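Local coordinates for protein japanin (Rhipicephalus appendiculatus, PDB 4BOE) that binds cholesterol in its lipocalin pocket and, as a tick salivary protein, modulates host immunity by blocking the differentiation of dendritic cells from monocytes, at residues Arg24-Val29 / Tyr47-Asp52; Asn35-Trp40 / Ala62-Trp67; Phe101-Asp106 / Cys114-Thr119. All coordinates share one frame; numbering follows the deposited sequence. Where two conformers were deposited one is given.

From the N terminus, after strand 12-18, the chain passes through 24-29 and runs along strand 26-37 to 35-40, at the tip of the hairpin of strands 26-37 and 40-49. Strand 40-49 returns, and contact 1 closes that hairpin when 47-52 pairs with 24-29. Contact 2 closes later, when 62-67 on strand 59-66 comes up against the hairpin tip, so contacts 1 and 2 cross along the chain, at opposite ends of strand 40-49. Contact 3 follows in series, a separate hairpin of 101-106 and 114-119. All three belong to one curled antiparallel sheet around cholesterol, which touches each of them. Contacts 1 and 3 also meet directly, Val29 CG1 lying 4.1 Å from Trp117 CH2.

Contact 1 of 3, residues Arg24-Val29 / Tyr47-Asp52; sequences RNVGCV and YVFTFD
Val26 is the apolar hub, its two methyls serving different aromatic neighbours. Val26 CG1, anti to the backbone N (chi1 175°), lies 3.8 Å from Tyr47 CD2, while Val26 CG2 sits at the edge of the Phe49 ring, 4.1 Å from Phe49 CD1. Val29 CG2 runs alongside Tyr47 CB, 3.9 Å away. Cholesterol touches Val26 and Val29, so this apolar side borders the sterol pocket. The two segments form the open end of the hairpin of strands 26-37 and 40-49, part of the lipocalin barrel. Val26 and Phe49 are a non-hydrogen-bonded antiparallel pair; next to them Gly27 and Val48 are a hydrogen-bonded one, Gly27 N reaching Val48 O and Val48 N returning to Gly27 O. On the Val48 face, Val48 CG2 packs 3.7 Å from Cys28 SG, which is in disulfide linkage with Cys150. Farther out, Asn25 CB rests over one face of the Phe49 ring as a CH-pi contact, 4.2 Å from its centroid and offset toward the rim. At the polar edge Asn25 O is gripped twice by Thr50: N bonds at 2.9 Å in the carbonyl plane, and OG1 at 3.2 Å from above it.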
loop_
_atom_site.group_PDB
_atom_site.type_symbol
_atom_site.label_atom_id
_atom_site.label_comp_id
_atom_site.label_asym_id
_atom_site.label_seq_id
_atom_site.Cartn_x
_atom_site.Cartn_y
_atom_site.Cartn_z
ATOM N N ARG A 24 -11.006 -1.446 11.150
ATOM C CA ARG A 24 -11.331 -2.681 11.877
ATOM C C ARG A 24 -11.894 -3.698 10.875
ATOM O O ARG A 24 -12.619 -3.317 9.974
ATOM C CB ARG A 24 -12.362 -2.396 13.009
ATOM C CG ARG A 24 -12.261 -3.348 14.193
ATOM C CD ARG A 24 -12.515 -2.630 15.517
ATOM N NE ARG A 24 -12.340 -3.515 16.674
ATOM C CZ ARG A 24 -12.406 -3.127 17.948
ATOM N NH1 ARG A 24 -12.643 -1.854 18.254
ATOM N NH2 ARG A 24 -12.234 -4.011 18.928
ATOM N N ASN A 25 -11.475 -4.946 10.989
ATOM C CA ASN A 25 -11.932 -6.061 10.146
ATOM C C ASN A 25 -11.354 -6.068 8.730
ATOM O O ASN A 25 -11.785 -6.891 7.936
ATOM C CB ASN A 25 -13.485 -6.140 10.087
ATOM C CG ASN A 25 -14.132 -6.064 11.439
ATOM O OD1 ASN A 25 -14.978 -5.200 11.698
ATOM N ND2 ASN A 25 -13.802 -7.015 12.293
ATOM N N VAL A 26 -10.350 -5.235 8.434
ATOM C CA VAL A 26 -9.715 -5.212 7.119
ATOM C C VAL A 26 -8.357 -5.899 7.226
ATOM O O VAL A 26 -7.543 -5.526 8.058
ATOM C CB VAL A 26 -9.646 -3.803 6.520
ATOM C CG1 VAL A 26 -8.857 -3.808 5.204
ATOM C CG2 VAL A 26 -11.051 -3.273 6.286
ATOM N N GLY A 27 -8.135 -6.935 6.438
ATOM C CA GLY A 27 -6.855 -7.657 6.471
ATOM C C GLY A 27 -6.398 -8.006 5.088
ATOM O O GLY A 27 -7.091 -7.704 4.130
ATOM N N CYS A 28 -5.231 -8.643 4.986
ATOM C CA CYS A 28 -4.642 -9.121 3.734
ATOM C C CYS A 28 -4.587 -8.005 2.650
ATOM O O CYS A 28 -4.834 -8.299 1.487
ATOM C CB CYS A 28 -5.410 -10.352 3.234
ATOM S SG CYS A 28 -5.656 -11.672 4.480
ATOM N N VAL A 29 -4.268 -6.738 3.037
ATOM C CA VAL A 29 -4.254 -5.577 2.119
ATOM C C VAL A 29 -3.074 -5.663 1.175
ATOM O O VAL A 29 -1.922 -5.832 1.604
ATOM C CB VAL A 29 -4.326 -4.215 2.849
ATOM C CG1 VAL A 29 -4.283 -3.047 1.866
ATOM C CG2 VAL A 29 -5.575 -4.130 3.697
ATOM N N TYR A 47 -8.333 -6.996 -0.483
ATOM C CA TYR A 47 -8.347 -7.169 0.979
ATOM C C TYR A 47 -9.432 -8.121 1.382
ATOM O O TYR A 47 -10.243 -8.515 0.555
ATOM C CB TYR A 47 -8.505 -5.824 1.703
ATOM C CG TYR A 47 -9.757 -5.062 1.358
ATOM C CD1 TYR A 47 -9.830 -4.292 0.205
ATOM C CD2 TYR A 47 -10.862 -5.075 2.207
ATOM C CE1 TYR A 47 -10.993 -3.592 -0.127
ATOM C CE2 TYR A 47 -12.019 -4.376 1.896
ATOM C CZ TYR A 47 -12.075 -3.613 0.736
ATOM O OH TYR A 47 -13.220 -2.929 0.410
ATOM N N VAL A 48 -9.417 -8.526 2.621
ATOM C CA VAL A 48 -10.495 -9.321 3.188
ATOM C C VAL A 48 -11.214 -8.469 4.251
ATOM O O VAL A 48 -10.589 -7.720 4.987
ATOM C CB VAL A 48 -10.087 -10.734 3.724
ATOM C CG1 VAL A 48 -9.438 -11.556 2.625
ATOM C CG2 VAL A 48 -9.176 -10.655 4.935
ATOM N N PHE A 49 -12.532 -8.540 4.271
ATOM C CA PHE A 49 -13.355 -7.927 5.302
ATOM C C PHE A 49 -13.841 -9.135 6.102
ATOM O O PHE A 49 -14.457 -10.029 5.540
ATOM C CB PHE A 49 -14.485 -7.103 4.703
ATOM C CG PHE A 49 -15.222 -6.326 5.760
ATOM C CD1 PHE A 49 -14.693 -5.151 6.277
ATOM C CD2 PHE A 49 -16.465 -6.749 6.217
ATOM C CE1 PHE A 49 -15.380 -4.439 7.259
ATOM C CE2 PHE A 49 -17.132 -6.057 7.212
ATOM C CZ PHE A 49 -16.599 -4.902 7.723
ATOM N N THR A 50 -13.427 -9.243 7.342
ATOM C CA THR A 50 -13.684 -10.427 8.134
ATOM C C THR A 50 -14.998 -10.457 8.906
ATOM O O THR A 50 -15.346 -11.521 9.391
ATOM C CB THR A 50 -12.534 -10.664 9.100
ATOM O OG1 THR A 50 -12.294 -9.468 9.825
ATOM C CG2 THR A 50 -11.283 -11.095 8.401
ATOM N N PHE A 51 -15.746 -9.373 8.980
ATOM C CA PHE A 51 -16.980 -9.396 9.749
ATOM C C PHE A 51 -18.208 -9.766 8.900
ATOM O O PHE A 51 -18.545 -9.058 7.949
ATOM C CB PHE A 51 -17.177 -8.057 10.471
ATOM C CG PHE A 51 -18.294 -8.104 11.468
ATOM C CD1 PHE A 51 -18.083 -8.612 12.739
ATOM C CD2 PHE A 51 -19.564 -7.654 11.135
ATOM C CE1 PHE A 51 -19.116 -8.647 13.672
ATOM C CE2 PHE A 51 -20.591 -7.672 12.069
ATOM C CZ PHE A 51 -20.362 -8.163 13.336
ATOM N N ASP A 52 -18.872 -10.879 9.279
ATOM C CA ASP A 52 -20.107 -11.384 8.675
ATOM C C ASP A 52 -19.988 -11.646 7.166
ATOM O O ASP A 52 -20.902 -11.411 6.379
ATOM C CB ASP A 52 -21.249 -10.427 9.018
ATOM C CG ASP A 52 -22.639 -11.056 9.104
ATOM O OD1 ASP A 52 -22.745 -12.288 8.944
ATOM O OD2 ASP A 52 -23.608 -10.318 9.399
#

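Contact 2 of 3, residues Asn35-Trp40 / Ala62-Trp67; sequences NQTGDW and AFQVKW. With NAG (2-acetamido-2-deoxy-beta-D-glucopyranose), chain K; CLR (cholesterol), chain C.
Water 1 is held by three hydrogen bonds. It accepts from Thr37 OG1 at 2.8 Å and donates to Trp40 O at 2.7 Å and to Gln64 OE1 at 2.8 Å, tying both ends of a turn to the extended Gln64 side chain. Trp40 O is thus gripped twice, for Thr37 N donates to it as well. Water 2 makes a second bridge, donating to Asp39 O at 2.7 Å and accepting from Trp67 N at 3.0 Å. Between the waters the contact is apolar. Lys66 CB stands over one face of the Trp40 indole, 3.6 Å from the centroid of the six-membered ring and only 7° off its normal, a close CH-pi contact. The lysine chain runs extended through CD, which lies near Trp40 CZ2 and CE2 at the rim, and bends only beyond it (chi3 69°), while CG passes beside Asp39 CB. Lys77, outside the two segments, adds a cation-pi contact to Trp40. An alanine at Trp40 would take away the surface on which Lys66 lies and would probably loosen the turn's hold on strand 59-66. Asn35 ND2 is covalently bonded to NAG C1, so the sugar extends from the strand just before the turn. On the inner side, Phe63 CE2 approaches cholesterol C24 at 3.7 Å. Gly38, at the second position of the turn, has the positive phi (67°) that favours glycine, and Gln36 NE2 donates to its carbonyl oxygen. Thr37 to Trp40 is a type II' turn closed by mutual Thr37 and Trp40 backbone bonds: a two-residue beta hairpin linking strands 26-37 and 40-49, its Trp40 end lying against strand 59-66, the next strand of the sheet, on the outer side of the lipocalin barrel.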
loop_
_atom_site.group_PDB
_atom_site.type_symbol
_atom_site.label_atom_id
_atom_site.label_comp_id
_atom_site.label_asym_id
_atom_site.label_seq_id
_atom_site.Cartn_x
_atom_site.Cartn_y
_atom_site.Cartn_z
ATOM N N ASN A 35 -2.891 -3.016 -15.556
ATOM C CA ASN A 35 -2.468 -2.600 -16.891
ATOM C C ASN A 35 -1.941 -1.204 -16.855
ATOM O O ASN A 35 -1.883 -0.587 -15.791
ATOM C CB ASN A 35 -3.652 -2.738 -17.914
ATOM C CG ASN A 35 -4.869 -1.883 -17.680
ATOM O OD1 ASN A 35 -4.766 -0.653 -17.551
ATOM N ND2 ASN A 35 -6.052 -2.539 -17.685
ATOM N N GLN A 36 -1.562 -0.697 -18.007
ATOM C CA GLN A 36 -1.107 0.666 -18.159
ATOM C C GLN A 36 -1.668 1.273 -19.433
ATOM O O GLN A 36 -1.654 0.621 -20.464
ATOM C CB GLN A 36 0.428 0.718 -18.218
ATOM C CG GLN A 36 0.943 2.156 -18.272
ATOM C CD GLN A 36 2.440 2.254 -18.142
ATOM O OE1 GLN A 36 3.149 1.238 -18.031
ATOM N NE2 GLN A 36 2.940 3.494 -18.161
ATOM N N THR A 37 -2.104 2.536 -19.358
ATOM C CA THR A 37 -2.557 3.323 -20.505
ATOM C C THR A 37 -1.916 4.687 -20.365
ATOM O O THR A 37 -2.244 5.426 -19.442
ATOM C CB THR A 37 -4.096 3.441 -20.600
ATOM O OG1 THR A 37 -4.645 3.822 -19.337
ATOM C CG2 THR A 37 -4.740 2.156 -21.057
ATOM N N GLY A 38 -0.963 4.990 -21.250
ATOM C CA GLY A 38 -0.252 6.263 -21.240
ATOM C C GLY A 38 0.613 6.350 -19.993
ATOM O O GLY A 38 1.392 5.430 -19.724
ATOM N N ASP A 39 0.428 7.422 -19.207
ATOM C CA ASP A 39 1.186 7.622 -17.964
ATOM C C ASP A 39 0.508 7.000 -16.732
ATOM O O ASP A 39 1.101 7.031 -15.661
ATOM C CB ASP A 39 1.415 9.129 -17.735
ATOM C CG ASP A 39 2.244 9.787 -18.831
ATOM O OD1 ASP A 39 3.135 9.092 -19.413
ATOM O OD2 ASP A 39 2.030 11.000 -19.091
ATOM N N TRP A 40 -0.702 6.420 -16.875
ATOM C CA TRP A 40 -1.440 5.865 -15.755
ATOM C C TRP A 40 -1.372 4.373 -15.672
ATOM O O TRP A 40 -1.695 3.690 -16.638
ATOM C CB TRP A 40 -2.894 6.316 -15.808
ATOM C CG TRP A 40 -3.038 7.791 -15.609
ATOM C CD1 TRP A 40 -2.929 8.759 -16.565
ATOM C CD2 TRP A 40 -3.139 8.475 -14.352
ATOM N NE1 TRP A 40 -2.973 10.009 -15.979
ATOM C CE2 TRP A 40 -3.170 9.863 -14.631
ATOM C CE3 TRP A 40 -3.200 8.052 -13.017
ATOM C CZ2 TRP A 40 -3.267 10.826 -13.623
ATOM C CZ3 TRP A 40 -3.314 9.002 -12.016
ATOM C CH2 TRP A 40 -3.322 10.371 -12.313
ATOM N N ALA A 62 -10.288 -0.771 -7.259
ATOM C CA ALA A 62 -9.354 -0.383 -8.290
ATOM C C ALA A 62 -9.039 1.072 -8.230
ATOM O O ALA A 62 -9.819 1.881 -7.718
ATOM C CB ALA A 62 -9.859 -0.754 -9.655
ATOM N N PHE A 63 -7.823 1.376 -8.683
ATOM C CA PHE A 63 -7.315 2.730 -8.707
ATOM C C PHE A 63 -6.240 2.862 -9.777
ATOM O O PHE A 63 -5.712 1.878 -10.276
ATOM C CB PHE A 63 -6.798 3.147 -7.306
ATOM C CG PHE A 63 -5.627 2.362 -6.766
ATOM C CD1 PHE A 63 -5.821 1.142 -6.125
ATOM C CD2 PHE A 63 -4.330 2.834 -6.909
ATOM C CE1 PHE A 63 -4.734 0.395 -5.664
ATOM C CE2 PHE A 63 -3.244 2.074 -6.461
ATOM C CZ PHE A 63 -3.460 0.881 -5.802
ATOM N N GLN A 64 -5.942 4.071 -10.138
ATOM C CA GLN A 64 -4.878 4.332 -11.075
ATOM C C GLN A 64 -3.806 5.203 -10.387
ATOM O O GLN A 64 -4.129 6.000 -9.516
ATOM C CB GLN A 64 -5.416 5.046 -12.316
ATOM C CG GLN A 64 -6.379 4.203 -13.111
ATOM C CD GLN A 64 -6.702 4.908 -14.393
ATOM O OE1 GLN A 64 -6.145 4.625 -15.450
ATOM N NE2 GLN A 64 -7.463 5.952 -14.282
ATOM N N VAL A 65 -2.548 5.032 -10.795
ATOM C CA VAL A 65 -1.421 5.798 -10.273
ATOM C C VAL A 65 -0.537 6.331 -11.386
ATOM O O VAL A 65 -0.313 5.677 -12.404
ATOM C CB VAL A 65 -0.579 5.023 -9.200
ATOM C CG1 VAL A 65 -1.443 4.646 -8.018
ATOM C CG2 VAL A 65 0.048 3.771 -9.773
ATOM N N LYS A 66 0.021 7.492 -11.140
ATOM C CA LYS A 66 0.946 8.158 -12.039
ATOM C C LYS A 66 2.166 8.607 -11.241
ATOM O O LYS A 66 2.007 9.235 -10.203
ATOM C CB LYS A 66 0.286 9.403 -12.677
ATOM C CG LYS A 66 1.077 10.031 -13.811
ATOM C CD LYS A 66 0.485 11.317 -14.330
ATOM C CE LYS A 66 0.590 12.464 -13.351
ATOM N NZ LYS A 66 0.357 13.785 -14.002
ATOM N N TRP A 67 3.375 8.350 -11.765
ATOM C CA TRP A 67 4.612 8.868 -11.182
ATOM C C TRP A 67 5.536 9.431 -12.266
ATOM O O TRP A 67 6.030 8.681 -13.095
ATOM C CB TRP A 67 5.341 7.815 -10.371
ATOM C CG TRP A 67 6.608 8.317 -9.746
ATOM C CD1 TRP A 67 6.735 9.312 -8.817
ATOM C CD2 TRP A 67 7.936 7.845 -10.019
ATOM N NE1 TRP A 67 8.060 9.470 -8.473
ATOM C CE2 TRP A 67 8.814 8.562 -9.174
ATOM C CE3 TRP A 67 8.483 6.982 -10.985
ATOM C CZ2 TRP A 67 10.185 8.362 -9.195
ATOM C CZ3 TRP A 67 9.858 6.820 -11.032
ATOM C CH2 TRP A 67 10.689 7.498 -10.136
HETATM C C1 NAG K . -7.322 -1.883 -17.578
HETATM C C2 NAG K . -8.196 -2.232 -18.781
HETATM C C3 NAG K . -9.480 -1.410 -18.681
HETATM C C4 NAG K . -10.217 -1.778 -17.397
HETATM C C5 NAG K . -9.284 -1.649 -16.191
HETATM C C6 NAG K . -9.882 -2.203 -14.914
HETATM C C7 NAG K . -6.868 -0.964 -20.462
HETATM C C8 NAG K . -5.898 -1.170 -21.586
HETATM N N2 NAG K . -7.550 -2.057 -20.077
HETATM O O3 NAG K . -10.315 -1.675 -19.802
HETATM O O4 NAG K . -11.351 -0.938 -17.214
HETATM O O5 NAG K . -8.046 -2.352 -16.428
HETATM O O6 NAG K . -10.432 -3.503 -15.089
HETATM O O7 NAG K . -7.023 0.134 -19.929
HETATM C C1 CLR C . -6.266 -0.378 4.787
HETATM C C2 CLR C . -6.741 -0.849 6.160
HETATM C C3 CLR C . -5.662 -0.676 7.208
HETATM C C4 CLR C . -5.204 0.767 7.262
HETATM C C5 CLR C . -4.818 1.315 5.905
HETATM C C6 CLR C . -3.666 1.955 5.746
HETATM C C7 CLR C . -3.174 2.536 4.458
HETATM C C8 CLR C . -4.281 2.678 3.421
HETATM C C9 CLR C . -5.133 1.388 3.394
HETATM C C10 CLR C . -5.818 1.093 4.767
HETATM C C11 CLR C . -6.120 1.376 2.212
HETATM C C12 CLR C . -5.469 1.700 0.867
HETATM C C13 CLR C . -4.696 3.031 0.883
HETATM C C14 CLR C . -3.681 2.932 2.041
HETATM C C15 CLR C . -2.773 4.149 1.825
HETATM C C16 CLR C . -2.621 4.195 0.305
HETATM C C17 CLR C . -3.708 3.262 -0.284
HETATM C C18 CLR C . -5.670 4.217 1.037
HETATM C C19 CLR C . -7.045 1.997 5.017
HETATM C C20 CLR C . -4.237 3.754 -1.644
HETATM C C21 CLR C . -5.297 2.822 -2.249
HETATM C C22 CLR C . -3.082 3.979 -2.637
HETATM C C23 CLR C . -2.034 2.845 -2.754
HETATM C C24 CLR C . -0.972 3.163 -3.763
HETATM C C25 CLR C . 0.263 2.295 -3.878
HETATM C C26 CLR C . 0.497 1.128 -2.952
HETATM C C27 CLR C . 0.784 2.058 -5.274
HETATM O O1 CLR C . -6.207 -1.021 8.490
HETATM O O HOH W 1 -4.326 2.992 -16.714
HETATM O O HOH W 2 3.470 6.913 -14.367
#

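Contact 3 of 3, residues Phe101-Asp106 / Cys114-Thr119; sequences FLLLSD and CSLWVT. With CLR (cholesterol), chain C.
This antiparallel hairpin, strands 101-106 and 114-118, belongs to the lipocalin barrel and offers one face to cholesterol and the other to helix 128-137. The strand directions differ by 169°. Two hydrogen-bonded pairs hold them: Leu102 with Trp117, and Leu104 with Ser115, whose Leu104 N to Ser115 O bond is 2.9 Å long and nearly along the C=O axis. The pocket face carries Leu102, Leu104, Ser115 and Trp117. Trp117 has CG anti to the carbonyl carbon (chi1 -56°), which turns the indole toward the sterol: cholesterol C26 sits over the centre of one ring face, 3.6 Å from Trp117 CE2. The rotation of the indole is fixed by a bond within the strand, Trp117 NE1 donating to Ser115 OG at 2.9 Å. That hydroxyl, in the crowded position between backbone N and carbonyl carbon, also lies 3.7 Å from cholesterol C15, so the polar group facing the sterol is engaged by the indole. Leu104 CD1 packs obliquely against the same indole, 4.0 Å from Trp117 NE1. On the opposite face, Phe101, Leu103, Cys114 and Leu116 meet the helix, including Ile130, Thr133 and Phe134, and Cys114 is disulfide-bonded to Cys138. Ser105 OG on this face is hydrogen-bonded to Arg95 of the neighbouring strand. Leu103, with CG anti to the backbone N, reaches across the hairpin, placing CD1 4.2 Å from Cys114 SG and 3.5 Å from Ser115 O. Farther along, the Phe101 and Leu116 side chains cross obliquely, with Phe101 CD1 4.2 Å from Leu116 CD1.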
loop_
_atom_site.group_PDB
_atom_site.type_symbol
_atom_site.label_atom_id
_atom_site.label_comp_id
_atom_site.label_asym_id
_atom_site.label_seq_id
_atom_site.Cartn_x
_atom_site.Cartn_y
_atom_site.Cartn_z
ATOM N N PHE A 101 10.355 -2.081 -1.969
ATOM C CA PHE A 101 9.585 -1.400 -0.927
ATOM C C PHE A 101 9.264 0.041 -1.304
ATOM O O PHE A 101 9.931 0.648 -2.128
ATOM C CB PHE A 101 10.214 -1.503 0.476
ATOM C CG PHE A 101 11.215 -0.423 0.778
ATOM C CD1 PHE A 101 10.805 0.799 1.282
ATOM C CD2 PHE A 101 12.562 -0.595 0.481
ATOM C CE1 PHE A 101 11.706 1.837 1.443
ATOM C CE2 PHE A 101 13.468 0.444 0.669
ATOM C CZ PHE A 101 13.033 1.654 1.139
ATOM N N LEU A 102 8.180 0.545 -0.721
ATOM C CA LEU A 102 7.722 1.892 -0.915
ATOM C C LEU A 102 7.168 2.436 0.398
ATOM O O LEU A 102 6.376 1.761 1.066
ATOM C CB LEU A 102 6.643 1.864 -2.014
ATOM C CG LEU A 102 5.971 3.169 -2.341
ATOM C CD1 LEU A 102 6.989 4.203 -2.899
ATOM C CD2 LEU A 102 4.829 2.941 -3.297
ATOM N N LEU A 103 7.577 3.650 0.762
ATOM C CA LEU A 103 7.091 4.296 1.982
ATOM C C LEU A 103 6.418 5.613 1.579
ATOM O O LEU A 103 7.086 6.501 1.053
ATOM C CB LEU A 103 8.257 4.536 2.962
ATOM C CG LEU A 103 7.916 5.180 4.293
ATOM C CD1 LEU A 103 6.944 4.327 5.089
ATOM C CD2 LEU A 103 9.188 5.399 5.108
ATOM N N LEU A 104 5.097 5.709 1.807
ATOM C CA LEU A 104 4.263 6.852 1.462
ATOM C C LEU A 104 3.775 7.606 2.672
ATOM O O LEU A 104 3.532 6.995 3.696
ATOM C CB LEU A 104 3.017 6.375 0.687
ATOM C CG LEU A 104 3.222 5.647 -0.597
ATOM C CD1 LEU A 104 1.843 5.212 -1.179
ATOM C CD2 LEU A 104 4.014 6.497 -1.584
ATOM N N SER A 105 3.579 8.918 2.540
ATOM C CA SER A 105 3.060 9.774 3.627
ATOM C C SER A 105 1.914 10.603 3.092
ATOM O O SER A 105 1.910 10.964 1.926
ATOM C CB SER A 105 4.111 10.763 4.172
ATOM O OG SER A 105 5.093 10.183 5.003
ATOM N N ASP A 106 1.039 11.028 3.984
ATOM C CA ASP A 106 -0.034 11.953 3.642
ATOM C C ASP A 106 0.515 13.375 3.365
ATOM O O ASP A 106 1.442 13.823 4.031
ATOM C CB ASP A 106 -1.067 12.041 4.784
ATOM C CG ASP A 106 -2.371 12.608 4.282
ATOM O OD1 ASP A 106 -3.058 11.909 3.522
ATOM O OD2 ASP A 106 -2.623 13.807 4.516
ATOM N N CYS A 114 1.372 7.520 7.525
ATOM C CA CYS A 114 2.219 6.756 6.612
ATOM C C CYS A 114 1.717 5.351 6.348
ATOM O O CYS A 114 0.966 4.791 7.116
ATOM C CB CYS A 114 3.661 6.722 7.130
ATOM S SG CYS A 114 4.097 5.184 7.995
ATOM N N SER A 115 2.228 4.769 5.255
ATOM C CA SER A 115 1.968 3.393 4.826
ATOM C C SER A 115 3.261 2.841 4.196
ATOM O O SER A 115 3.932 3.537 3.419
ATOM C CB SER A 115 0.756 3.244 3.912
ATOM O OG SER A 115 0.855 3.910 2.676
ATOM N N LEU A 116 3.632 1.623 4.608
ATOM C CA LEU A 116 4.801 0.913 4.138
ATOM C C LEU A 116 4.310 -0.269 3.328
ATOM O O LEU A 116 3.466 -1.013 3.797
ATOM C CB LEU A 116 5.655 0.441 5.328
ATOM C CG LEU A 116 6.840 -0.470 4.987
ATOM C CD1 LEU A 116 7.872 0.253 4.198
ATOM C CD2 LEU A 116 7.411 -1.079 6.235
ATOM N N TRP A 117 4.834 -0.414 2.110
ATOM C CA TRP A 117 4.483 -1.449 1.155
ATOM C C TRP A 117 5.718 -2.195 0.780
ATOM O O TRP A 117 6.756 -1.593 0.573
ATOM C CB TRP A 117 3.881 -0.806 -0.108
ATOM C CG TRP A 117 2.702 0.051 0.181
ATOM C CD1 TRP A 117 2.713 1.367 0.543
ATOM C CD2 TRP A 117 1.322 -0.355 0.175
ATOM N NE1 TRP A 117 1.441 1.782 0.843
ATOM C CE2 TRP A 117 0.561 0.760 0.584
ATOM C CE3 TRP A 117 0.651 -1.546 -0.162
ATOM C CZ2 TRP A 117 -0.831 0.723 0.664
ATOM C CZ3 TRP A 117 -0.736 -1.611 0.007
ATOM C CH2 TRP A 117 -1.461 -0.483 0.412
ATOM N N VAL A 118 5.623 -3.507 0.717
ATOM C CA VAL A 118 6.721 -4.363 0.337
ATOM C C VAL A 118 6.262 -5.349 -0.727
ATOM O O VAL A 118 5.089 -5.699 -0.782
ATOM C CB VAL A 118 7.346 -5.110 1.552
ATOM C CG1 VAL A 118 7.952 -4.144 2.565
ATOM C CG2 VAL A 118 6.367 -6.072 2.222
ATOM N N THR A 119 7.203 -5.891 -1.490
ATOM C CA THR A 119 6.871 -6.996 -2.397
ATOM C C THR A 119 7.020 -8.333 -1.661
ATOM O O THR A 119 7.394 -8.372 -0.477
ATOM C CB THR A 119 7.775 -6.974 -3.631
ATOM O OG1 THR A 119 9.073 -7.220 -3.167
ATOM C CG2 THR A 119 7.708 -5.666 -4.396
HETATM C C1 CLR C . -6.266 -0.378 4.787
HETATM C C2 CLR C . -6.741 -0.849 6.160
HETATM C C3 CLR C . -5.662 -0.676 7.208
HETATM C C4 CLR C . -5.204 0.767 7.262
HETATM C C5 CLR C . -4.818 1.315 5.905
HETATM C C6 CLR C . -3.666 1.955 5.746
HETATM C C7 CLR C . -3.174 2.536 4.458
HETATM C C8 CLR C . -4.281 2.678 3.421
HETATM C C9 CLR C . -5.133 1.388 3.394
HETATM C C10 CLR C . -5.818 1.093 4.767
HETATM C C11 CLR C . -6.120 1.376 2.212
HETATM C C12 CLR C . -5.469 1.700 0.867
HETATM C C13 CLR C . -4.696 3.031 0.883
HETATM C C14 CLR C . -3.681 2.932 2.041
HETATM C C15 CLR C . -2.773 4.149 1.825
HETATM C C16 CLR C . -2.621 4.195 0.305
HETATM C C17 CLR C . -3.708 3.262 -0.284
HETATM C C18 CLR C . -5.670 4.217 1.037
HETATM C C19 CLR C . -7.045 1.997 5.017
HETATM C C20 CLR C . -4.237 3.754 -1.644
HETATM C C21 CLR C . -5.297 2.822 -2.249
HETATM C C22 CLR C . -3.082 3.979 -2.637
HETATM C C23 CLR C . -2.034 2.845 -2.754
HETATM C C24 CLR C . -0.972 3.163 -3.763
HETATM C C25 CLR C . 0.263 2.295 -3.878
HETATM C C26 CLR C . 0.497 1.128 -2.952
HETATM C C27 CLR C . 0.784 2.058 -5.274
HETATM O O1 CLR C . -6.207 -1.021 8.490
#